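Local atomic coordinates of lipoprotein, putative (Bacillus anthracis, PDB entry 4NOH), a protein that is a putative lipoprotein of uncharacterised function, probably membrane-anchored through a lipid in the cell and tentatively regarded as lipid-binding. Residues E58-K63 / I137-F142. Residues are numbered along the deposited sequence; the frame is centred on the assembly and turned at random.
Sequences ENMLKK and IGLASF
Met60, present as selenomethionine, and Leu139 meet in a small, wholly apolar contact with no hydrogen bond between the segments. The two branches of the leucine divide the selenomethionine chain between them: CD2 of Leu139 rests 3.9 Å from CG of Met60, and CD1 of Leu139 lies 4.1 Å from the selenium atom SE. The side chains cross at about a right angle, the forked end of one meeting the flank of the other. Leu139 reaches toward Met60 with its CG anti to the backbone N (chi1 170°), and the bent Met60 chain lays CG and SE against the two methyls. At the margin, CB of Glu58 comes within 4.5 Å of Leu139 CD2, while the carboxylate of Glu58 turns to a salt bridge with Lys169.

The backbones stay well apart, Met60 CA and Leu139 CA being 8.6 Å from each other, so the contact is made by side chains alone. The backbone turn that presents Met60 belongs to a Schellman motif ending helix 49-57, with Asn59, of positive phi, as the C-prime residue; a backbone hydrogen bond with Gly110 is a further anchor. Val7 of strand 5-10 touches both Met60 and Leu139, which are buried here. The contact thus packs the turn between helix 49-57 and strand 61-65, central in the three-stranded antiparallel sheet, against strand 134-142 of the large mixed sheet, between strands 26-39 and 5-10.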
ATOM      1  N   GLU A  58       7.000  -1.970  -8.964  1.00 19.40           N
ATOM      2  CA  GLU A  58       5.687  -2.161  -9.619  1.00 21.57           C
ATOM      3  C   GLU A  58       4.972  -0.842  -9.878  1.00 21.17           C
ATOM      4  O   GLU A  58       3.799  -0.835 -10.260  1.00 20.38           O
ATOM      5  CB  GLU A  58       4.760  -3.064  -8.806  1.00 22.90           C
ATOM      6  CG  GLU A  58       5.380  -4.387  -8.469  1.00 23.91           C
ATOM      7  CD  GLU A  58       5.904  -5.107  -9.684  1.00 26.38           C
ATOM      8  OE1 GLU A  58       5.226  -5.090 -10.745  1.00 28.46           O
ATOM      9  OE2 GLU A  58       7.003  -5.678  -9.574  1.00 27.19           O
ATOM     10  N   ASN A  59       5.667   0.273  -9.672  1.00 20.71           N
ATOM     11  CA  ASN A  59       5.110   1.610  -9.888  1.00 21.70           C
ATOM     12  C   ASN A  59       3.876   1.831  -9.040  1.00 21.22           C
ATOM     13  O   ASN A  59       2.959   2.545  -9.446  1.00 22.45           O
ATOM     14  CB  ASN A  59       4.799   1.871 -11.380  1.00 25.47           C
ATOM     15  CG  ASN A  59       6.055   2.058 -12.231  1.00 27.56           C
ATOM     16  OD1 ASN A  59       7.163   1.823 -11.791  1.00 30.62           O
ATOM     17  ND2 ASN A  59       5.865   2.502 -13.459  1.00 33.68           N
HETATM   18  N   MSE A  60       3.860   1.254  -7.833  1.00 18.46           N
HETATM   19  CA  MSE A  60       2.661   1.327  -6.990  1.00 17.88           C
HETATM   20  C   MSE A  60       2.659   2.374  -5.929  1.00 16.76           C
HETATM   21  O   MSE A  60       1.631   2.603  -5.307  1.00 16.62           O
HETATM   22  CB  MSE A  60       2.345  -0.067  -6.405  1.00 20.07           C
HETATM   23  CG  MSE A  60       1.530  -0.917  -7.382  1.00 23.79           C
HETATM   24 SE   MSE A  60      -0.230  -0.091  -7.892  1.00 27.10          SE
HETATM   25  CE  MSE A  60       0.186   0.122  -9.784  1.00 24.24           C
ATOM     26  N   LEU A  61       3.813   2.977  -5.676  1.00 15.07           N
ATOM     27  CA  LEU A  61       3.904   4.132  -4.786  1.00 14.58           C
ATOM     28  C   LEU A  61       3.880   5.340  -5.685  1.00 15.00           C
ATOM     29  O   LEU A  61       4.780   5.546  -6.492  1.00 16.35           O
ATOM     30  CB  LEU A  61       5.128   4.085  -3.886  1.00 14.85           C
ATOM     31  CG  LEU A  61       5.058   3.105  -2.704  1.00 15.65           C
ATOM     32  CD1 LEU A  61       6.419   2.969  -2.077  1.00 15.94           C
ATOM     33  CD2 LEU A  61       4.077   3.604  -1.645  1.00 16.87           C
ATOM     34  N   LYS A  62       2.871   6.176  -5.532  1.00 14.43           N
ATOM     35  CA  LYS A  62       2.672   7.281  -6.451  1.00 15.89           C
ATOM     36  C   LYS A  62       2.523   8.627  -5.766  1.00 16.49           C
ATOM     37  O   LYS A  62       1.763   8.757  -4.815  1.00 15.81           O
ATOM     38  CB  LYS A  62       1.394   7.016  -7.289  1.00 16.90           C
ATOM     39  CG  LYS A  62       1.371   5.656  -8.003  1.00 17.97           C
ATOM     40  CD  LYS A  62       0.301   5.568  -9.072  1.00 18.98           C
ATOM     41  CE  LYS A  62       0.306   4.230  -9.790  1.00 19.13           C
ATOM     42  NZ  LYS A  62      -0.655   4.172 -10.934  1.00 20.15           N
ATOM     43  N   LYS A  63       3.244   9.622  -6.273  1.00 18.67           N
ATOM     44  CA  LYS A  63       3.163  10.961  -5.736  1.00 20.87           C
ATOM     45  C   LYS A  63       1.888  11.591  -6.256  1.00 21.14           C
ATOM     46  O   LYS A  63       1.545  11.446  -7.440  1.00 22.42           O
ATOM     47  CB  LYS A  63       4.355  11.809  -6.181  1.00 25.61           C
ATOM     48  CG  LYS A  63       4.345  13.218  -5.593  1.00 28.03           C
ATOM     49  CD  LYS A  63       5.365  14.162  -6.240  1.00 32.71           C
ATOM     50  CE  LYS A  63       6.694  13.495  -6.544  1.00 35.67           C
ATOM     51  NZ  LYS A  63       6.689  12.782  -7.860  1.00 37.75           N
ATOM     52  N   ILE A 137      -1.244  -6.219   1.093  1.00 13.43           N
ATOM     53  CA  ILE A 137      -1.602  -5.332   0.025  1.00 13.09           C
ATOM     54  C   ILE A 137      -1.382  -6.130  -1.225  1.00 12.81           C
ATOM     55  O   ILE A 137      -0.264  -6.543  -1.515  1.00 12.85           O
ATOM     56  CB  ILE A 137      -0.691  -4.087  -0.035  1.00 13.94           C
ATOM     57  CG1 ILE A 137      -0.699  -3.300   1.284  1.00 16.22           C
ATOM     58  CG2 ILE A 137      -1.050  -3.197  -1.216  1.00 14.61           C
ATOM     59  CD1 ILE A 137       0.597  -2.581   1.525  1.00 19.79           C
ATOM     60  N   GLY A 138      -2.451  -6.357  -1.966  1.00 12.33           N
ATOM     61  CA  GLY A 138      -2.374  -7.122  -3.178  1.00 12.56           C
ATOM     62  C   GLY A 138      -2.652  -6.297  -4.410  1.00 12.53           C
ATOM     63  O   GLY A 138      -3.520  -5.435  -4.416  1.00 13.11           O
ATOM     64  N   LEU A 139      -1.862  -6.492  -5.442  1.00 13.33           N
ATOM     65  CA  LEU A 139      -2.069  -5.884  -6.723  1.00 13.30           C
ATOM     66  C   LEU A 139      -2.403  -7.001  -7.694  1.00 13.47           C
ATOM     67  O   LEU A 139      -1.645  -7.930  -7.835  1.00 13.74           O
ATOM     68  CB  LEU A 139      -0.826  -5.125  -7.211  1.00 14.73           C
ATOM     69  CG  LEU A 139      -0.914  -4.682  -8.665  1.00 16.65           C
ATOM     70  CD1 LEU A 139      -2.051  -3.684  -8.852  1.00 16.21           C
ATOM     71  CD2 LEU A 139       0.410  -4.129  -9.200  1.00 18.98           C
ATOM     72  N   ALA A 140      -3.548  -6.922  -8.346  1.00 13.03           N
ATOM     73  CA  ALA A 140      -3.922  -7.869  -9.398  1.00 13.73           C
ATOM     74  C   ALA A 140      -4.071  -7.108 -10.721  1.00 13.50           C
ATOM     75  O   ALA A 140      -4.840  -6.136 -10.805  1.00 14.20           O
ATOM     76  CB  ALA A 140      -5.218  -8.550  -9.057  1.00 13.80           C
ATOM     77  N   SER A 141      -3.334  -7.523 -11.734  0.60 14.48           N
ATOM     78  CA  SER A 141      -3.405  -6.915 -13.049  0.60 15.05           C
ATOM     79  C   SER A 141      -4.252  -7.840 -13.914  0.60 14.99           C
ATOM     80  O   SER A 141      -3.903  -8.991 -14.117  0.60 14.70           O
ATOM     81  CB  SER A 141      -1.994  -6.698 -13.600  0.60 16.73           C
ATOM     82  OG  SER A 141      -1.210  -5.882 -12.709  0.60 18.45           O
ATOM     83  N   PHE A 142      -5.394  -7.346 -14.391  1.00 15.19           N
ATOM     84  CA  PHE A 142      -6.327  -8.165 -15.146  1.00 16.04           C
ATOM     85  C   PHE A 142      -6.048  -8.154 -16.636  1.00 18.14           C
ATOM     86  O   PHE A 142      -5.566  -7.156 -17.179  1.00 19.63           O
ATOM     87  CB  PHE A 142      -7.759  -7.709 -14.845  1.00 16.37           C
ATOM     88  CG  PHE A 142      -8.218  -8.081 -13.461  1.00 15.82           C
ATOM     89  CD1 PHE A 142      -7.786  -7.363 -12.345  1.00 15.33           C
ATOM     90  CD2 PHE A 142      -9.040  -9.188 -13.265  1.00 16.79           C
ATOM     91  CE1 PHE A 142      -8.185  -7.745 -11.076  1.00 15.75           C
ATOM     92  CE2 PHE A 142      -9.459  -9.556 -11.999  1.00 17.43           C
ATOM     93  CZ  PHE A 142      -9.010  -8.853 -10.902  1.00 15.97           C
TER